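Local coordinates for protein importin subunit beta-1 (Saccharomyces cerevisiae, PDB 5OWU) that carries proteins into the nucleus as the importin beta subunit, acting together with importin alpha, which binds the classical nuclear localization signal of the cargo, at residues E571-I576 against F603-K608; E697-V702 against V729-T734. All blocks are in the same frame, centred on the assembly; numbering follows the deposited sequence.

Contacts 1 and 2 are two separate joints between neighbouring HEAT repeats of the helical solenoid: contact 1 ties HEAT 13 to HEAT 14, and contact 2 ties HEAT 16 to HEAT 17. Contact 1 comes earlier along the chain; the centres are 31 Å apart and the nearest atoms about 16 Å apart, so they do not touch. Each has a long polar side chain of one helix reaching the C-terminal end of a helix in the following repeat, and each buries little surface, 92 and 83 Å². They differ in setting: contact 1, about 28 Å from the chain centre, is buried, while contact 2, about 20 Å from it, is partly open to solvent.

Contact 1: E571-I576 against F603-K608; sequences ELQSNI and FRLLEK
Q573 carries this contact from one side, its carboxamide meeting both L605 and K608 of the segment 603-608. The joint links helix 563-586 in HEAT 13 with the end of helix 595-607 in HEAT 14, and the backbones stay well apart: the closest CA pair, Q573 and L605, is 9.7 Å apart. Side chains therefore bridge the gap, with 92 Å² buried in all.

The polar part lies between Q573 OE1 and K608 NZ, 3.0 Å apart. The two chains come from opposite directions, and the ammonium arrives almost end-on, with a CE-NZ-OE1 angle of about 165°. K608 is the first residue to leave the helical backbone; a bend at chi3 (46°) turns the last part of its otherwise extended chain back to the amide. A long, weak ion pair with E558 gives the same NZ a second neighbour.

The van der Waals part is a single touch, a leucine methyl against the amide nitrogen: L605 CD2 lies 3.8 Å from Q573 NE2, well out of the amide plane, so the methyl sits over a face of the group. Q573 keeps CG anti to its carbonyl carbon (chi1 -66°) and is extended at chi2, which carries the amide out to this spot. M554 and I614 touch both Q573 and L605, adding apolar neighbours.

The amide's NE2 donates a hydrogen bond to T553 OG1. Cutting the chain back to an alanine here is likely to leave that hydroxyl without its donor, K608 NZ without the nearby oxygen, and a gap beside L605.

With one end of the buried amide anchored to T553 and the other facing an ammonium, the group's rotation is probably fixed, and the lysine charge is likely to favour the oxygen on its own side.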
loop_
_atom_site.group_PDB
_atom_site.type_symbol
_atom_site.label_atom_id
_atom_site.label_comp_id
_atom_site.label_asym_id
_atom_site.label_seq_id
_atom_site.Cartn_x
_atom_site.Cartn_y
_atom_site.Cartn_z
ATOM N N GLU A 571 1.056 24.823 -2.190
ATOM C CA GLU A 571 -0.041 23.888 -1.928
ATOM C C GLU A 571 -1.392 24.524 -2.236
ATOM O O GLU A 571 -2.278 23.869 -2.794
ATOM C CB GLU A 571 0.010 23.409 -0.476
ATOM C CG GLU A 571 -1.225 22.624 0.012
ATOM C CD GLU A 571 -1.354 21.250 -0.630
ATOM O OE1 GLU A 571 -0.447 20.862 -1.397
ATOM O OE2 GLU A 571 -2.366 20.559 -0.365
ATOM N N LEU A 572 -1.566 25.805 -1.889
ATOM C CA LEU A 572 -2.819 26.492 -2.198
ATOM C C LEU A 572 -3.045 26.581 -3.703
ATOM O O LEU A 572 -4.162 26.354 -4.190
ATOM C CB LEU A 572 -2.823 27.887 -1.575
ATOM C CG LEU A 572 -3.962 28.811 -2.007
ATOM C CD1 LEU A 572 -5.334 28.184 -1.691
ATOM C CD2 LEU A 572 -3.823 30.159 -1.334
ATOM N N GLN A 573 -2.003 26.921 -4.462
ATOM C CA GLN A 573 -2.164 26.996 -5.911
ATOM C C GLN A 573 -2.468 25.622 -6.497
ATOM O O GLN A 573 -3.245 25.506 -7.450
ATOM C CB GLN A 573 -0.912 27.591 -6.553
ATOM C CG GLN A 573 -0.690 29.041 -6.176
ATOM C CD GLN A 573 0.485 29.646 -6.902
ATOM O OE1 GLN A 573 1.585 29.102 -6.880
ATOM N NE2 GLN A 573 0.257 30.778 -7.552
ATOM N N SER A 574 -1.860 24.573 -5.942
ATOM C CA SER A 574 -2.189 23.210 -6.349
ATOM C C SER A 574 -3.665 22.894 -6.088
ATOM O O SER A 574 -4.365 22.383 -6.970
ATOM C CB SER A 574 -1.266 22.232 -5.616
ATOM O OG SER A 574 -1.644 20.882 -5.827
ATOM N N ASN A 575 -4.158 23.201 -4.882
ATOM C CA ASN A 575 -5.576 22.994 -4.576
ATOM C C ASN A 575 -6.461 23.702 -5.590
ATOM O O ASN A 575 -7.424 23.120 -6.126
ATOM C CB ASN A 575 -5.906 23.503 -3.166
ATOM C CG ASN A 575 -5.080 22.838 -2.072
ATOM O OD1 ASN A 575 -4.916 23.404 -0.989
ATOM N ND2 ASN A 575 -4.556 21.648 -2.343
ATOM N N ILE A 576 -6.139 24.971 -5.866
ATOM C CA ILE A 576 -6.920 25.758 -6.813
ATOM C C ILE A 576 -6.900 25.104 -8.187
ATOM O O ILE A 576 -7.935 24.969 -8.845
ATOM C CB ILE A 576 -6.382 27.199 -6.877
ATOM C CG1 ILE A 576 -6.630 27.919 -5.546
ATOM C CG2 ILE A 576 -7.036 27.978 -8.023
ATOM C CD1 ILE A 576 -5.841 29.203 -5.400
ATOM N N PHE A 603 0.651 29.805 -18.652
ATOM C CA PHE A 603 2.002 30.124 -19.095
ATOM C C PHE A 603 2.744 30.937 -18.044
ATOM O O PHE A 603 3.906 30.646 -17.735
ATOM C CB PHE A 603 1.958 30.860 -20.434
ATOM C CG PHE A 603 1.607 29.975 -21.592
ATOM C CD1 PHE A 603 2.245 28.759 -21.763
ATOM C CD2 PHE A 603 0.621 30.342 -22.495
ATOM C CE1 PHE A 603 1.919 27.933 -22.822
ATOM C CE2 PHE A 603 0.294 29.518 -23.556
ATOM C CZ PHE A 603 0.944 28.314 -23.717
ATOM N N ARG A 604 2.083 31.933 -17.449
ATOM C CA ARG A 604 2.756 32.697 -16.408
ATOM C C ARG A 604 3.210 31.772 -15.288
ATOM O O ARG A 604 4.378 31.800 -14.873
ATOM C CB ARG A 604 1.841 33.808 -15.890
ATOM C CG ARG A 604 1.742 34.988 -16.852
ATOM C CD ARG A 604 0.627 35.940 -16.476
ATOM N NE ARG A 604 0.780 36.454 -15.119
ATOM C CZ ARG A 604 -0.157 37.135 -14.469
ATOM N NH1 ARG A 604 -1.326 37.384 -15.046
ATOM N NH2 ARG A 604 0.067 37.560 -13.233
ATOM N N LEU A 605 2.319 30.880 -14.843
ATOM C CA LEU A 605 2.697 29.936 -13.801
ATOM C C LEU A 605 3.864 29.070 -14.244
ATOM O O LEU A 605 4.727 28.715 -13.433
ATOM C CB LEU A 605 1.497 29.071 -13.423
ATOM C CG LEU A 605 0.402 29.810 -12.658
ATOM C CD1 LEU A 605 -0.869 28.979 -12.628
ATOM C CD2 LEU A 605 0.863 30.132 -11.244
ATOM N N LEU A 606 3.907 28.713 -15.531
ATOM C CA LEU A 606 4.994 27.876 -16.024
ATOM C C LEU A 606 6.304 28.645 -16.110
ATOM O O LEU A 606 7.378 28.042 -16.008
ATOM C CB LEU A 606 4.637 27.293 -17.394
ATOM C CG LEU A 606 3.566 26.198 -17.454
ATOM C CD1 LEU A 606 3.338 25.762 -18.890
ATOM C CD2 LEU A 606 3.933 24.992 -16.593
ATOM N N GLU A 607 6.247 29.964 -16.297
ATOM C CA GLU A 607 7.473 30.747 -16.391
ATOM C C GLU A 607 7.955 31.250 -15.040
ATOM O O GLU A 607 9.053 31.813 -14.959
ATOM C CB GLU A 607 7.279 31.935 -17.341
ATOM C CG GLU A 607 7.390 31.564 -18.810
ATOM C CD GLU A 607 8.743 30.957 -19.168
ATOM O OE1 GLU A 607 9.667 31.004 -18.329
ATOM O OE2 GLU A 607 8.876 30.414 -20.286
ATOM N N LYS A 608 7.166 31.057 -13.988
ATOM C CA LYS A 608 7.592 31.407 -12.645
ATOM C C LYS A 608 8.888 30.697 -12.279
ATOM O O LYS A 608 9.161 29.582 -12.730
ATOM C CB LYS A 608 6.517 31.017 -11.634
ATOM C CG LYS A 608 5.653 32.161 -11.168
ATOM C CD LYS A 608 4.569 31.692 -10.213
ATOM C CE LYS A 608 5.078 30.730 -9.131
ATOM N NZ LYS A 608 4.000 30.341 -8.185
#

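Contact 2: E697-V702 against V729-T734; sequences ELKPAV and VAAQNT
K699 reaches across to A731 and T734, joining HEAT 16 to HEAT 17 in the alpha-solenoid of stacked helical repeats. K699 lies near the start of helix 698-713, whereas A731 belongs to the last turn of helix 718-732 and T734 follows just after it. The closest CA pair, K699 and A731, is 8.9 Å apart, a gap that the lysine spans with its whole length.

The van der Waals part is chiefly a methylene against a methyl: K699 CE stands 4.0 Å from A731 CB. The end of the chain adds to it, with K699 NZ 4.1 Å from A731 CA. K699 has CG anti to its backbone N (chi1 170°) and runs extended from there, so that the end of the chain, not its base, makes the touch. Y746 of helix 741-764 also touches this lysine, and V750 and V754 of that helix also pack on the buried A731.

The electrostatic part is looser. A730 O, about 5.0 Å from K699 NZ, is beyond hydrogen-bonding distance. Any effect of the helix end on this charge is probably slight, because NZ stands alongside the last turn of helix 718-732 and not beyond its end.

T734 makes its own hydrogen bond back to the helix end. Its OG1 gives its proton to A730 O at 2.7 Å. The C=O...donor angle is 143°, with the donor tilted 29° from the carbonyl plane. The same OG1 stands 4.2 Å from K699 NZ, a distance at which the two do not bond.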
loop_
_atom_site.group_PDB
_atom_site.type_symbol
_atom_site.label_atom_id
_atom_site.label_comp_id
_atom_site.label_asym_id
_atom_site.label_seq_id
_atom_site.Cartn_x
_atom_site.Cartn_y
_atom_site.Cartn_z
ATOM N N GLU A 697 6.900 4.628 -13.004
ATOM C CA GLU A 697 5.533 5.007 -13.346
ATOM C C GLU A 697 5.398 5.467 -14.793
ATOM O O GLU A 697 4.279 5.510 -15.312
ATOM C CB GLU A 697 5.032 6.117 -12.417
ATOM C CG GLU A 697 4.864 5.710 -10.950
ATOM C CD GLU A 697 6.170 5.720 -10.165
ATOM O OE1 GLU A 697 7.152 6.332 -10.633
ATOM O OE2 GLU A 697 6.216 5.113 -9.074
ATOM N N LEU A 698 6.505 5.814 -15.454
ATOM C CA LEU A 698 6.426 6.256 -16.842
ATOM C C LEU A 698 6.060 5.105 -17.765
ATOM O O LEU A 698 5.265 5.281 -18.697
ATOM C CB LEU A 698 7.748 6.892 -17.268
ATOM C CG LEU A 698 7.711 7.601 -18.627
ATOM C CD1 LEU A 698 6.923 8.901 -18.542
ATOM C CD2 LEU A 698 9.112 7.861 -19.152
ATOM N N LYS A 699 6.607 3.918 -17.510
ATOM C CA LYS A 699 6.375 2.797 -18.419
ATOM C C LYS A 699 4.890 2.516 -18.631
ATOM O O LYS A 699 4.448 2.492 -19.793
ATOM C CB LYS A 699 7.120 1.561 -17.903
ATOM C CG LYS A 699 6.774 0.263 -18.608
ATOM C CD LYS A 699 7.934 -0.731 -18.543
ATOM C CE LYS A 699 7.441 -2.168 -18.537
ATOM N NZ LYS A 699 8.499 -3.147 -18.936
ATOM N N PRO A 700 4.074 2.300 -17.597
ATOM C CA PRO A 700 2.643 2.058 -17.859
ATOM C C PRO A 700 1.962 3.203 -18.594
ATOM O O PRO A 700 1.217 2.964 -19.557
ATOM C CB PRO A 700 2.060 1.837 -16.452
ATOM C CG PRO A 700 3.098 2.348 -15.497
ATOM C CD PRO A 700 4.408 2.162 -16.170
ATOM N N ALA A 701 2.221 4.448 -18.188
ATOM C CA ALA A 701 1.600 5.594 -18.843
ATOM C C ALA A 701 1.827 5.553 -20.352
ATOM O O ALA A 701 0.875 5.605 -21.144
ATOM C CB ALA A 701 2.149 6.892 -18.252
ATOM N N VAL A 702 3.084 5.412 -20.768
ATOM C CA VAL A 702 3.375 5.375 -22.198
ATOM C C VAL A 702 2.637 4.216 -22.856
ATOM O O VAL A 702 2.005 4.382 -23.908
ATOM C CB VAL A 702 4.894 5.308 -22.430
ATOM C CG1 VAL A 702 5.212 5.151 -23.907
ATOM C CG2 VAL A 702 5.537 6.573 -21.890
ATOM N N VAL A 729 4.556 -7.067 -25.469
ATOM C CA VAL A 729 4.953 -8.423 -25.103
ATOM C C VAL A 729 5.977 -8.369 -23.981
ATOM O O VAL A 729 5.804 -8.990 -22.922
ATOM C CB VAL A 729 5.492 -9.185 -26.328
ATOM C CG1 VAL A 729 6.259 -10.449 -25.911
ATOM C CG2 VAL A 729 4.347 -9.579 -27.220
ATOM N N ALA A 730 7.034 -7.574 -24.174
ATOM C CA ALA A 730 8.075 -7.520 -23.161
ATOM C C ALA A 730 7.469 -7.152 -21.817
ATOM O O ALA A 730 7.831 -7.725 -20.780
ATOM C CB ALA A 730 9.163 -6.525 -23.568
ATOM N N ALA A 731 6.490 -6.243 -21.827
ATOM C CA ALA A 731 5.901 -5.788 -20.576
ATOM C C ALA A 731 5.036 -6.870 -19.942
ATOM O O ALA A 731 5.049 -7.039 -18.717
ATOM C CB ALA A 731 5.080 -4.523 -20.811
ATOM N N GLN A 732 4.274 -7.617 -20.744
ATOM C CA GLN A 732 3.351 -8.568 -20.137
ATOM C C GLN A 732 4.069 -9.801 -19.603
ATOM O O GLN A 732 3.531 -10.481 -18.723
ATOM C CB GLN A 732 2.262 -8.975 -21.132
ATOM C CG GLN A 732 2.678 -9.978 -22.195
ATOM C CD GLN A 732 1.616 -10.134 -23.261
ATOM O OE1 GLN A 732 0.962 -9.163 -23.638
ATOM N NE2 GLN A 732 1.425 -11.359 -23.741
ATOM N N ASN A 733 5.273 -10.084 -20.095
ATOM C CA ASN A 733 6.069 -11.217 -19.647
ATOM C C ASN A 733 7.089 -10.834 -18.587
ATOM O O ASN A 733 7.930 -11.661 -18.224
ATOM C CB ASN A 733 6.777 -11.861 -20.838
ATOM C CG ASN A 733 5.830 -12.635 -21.721
ATOM O OD1 ASN A 733 4.813 -13.153 -21.255
ATOM N ND2 ASN A 733 6.151 -12.718 -22.999
ATOM N N THR A 734 7.046 -9.601 -18.096
ATOM C CA THR A 734 7.928 -9.185 -17.014
ATOM C C THR A 734 7.337 -9.647 -15.687
ATOM O O THR A 734 6.243 -9.218 -15.302
ATOM C CB THR A 734 8.117 -7.669 -17.025
ATOM O OG1 THR A 734 8.759 -7.272 -18.245
ATOM C CG2 THR A 734 8.970 -7.222 -15.836
#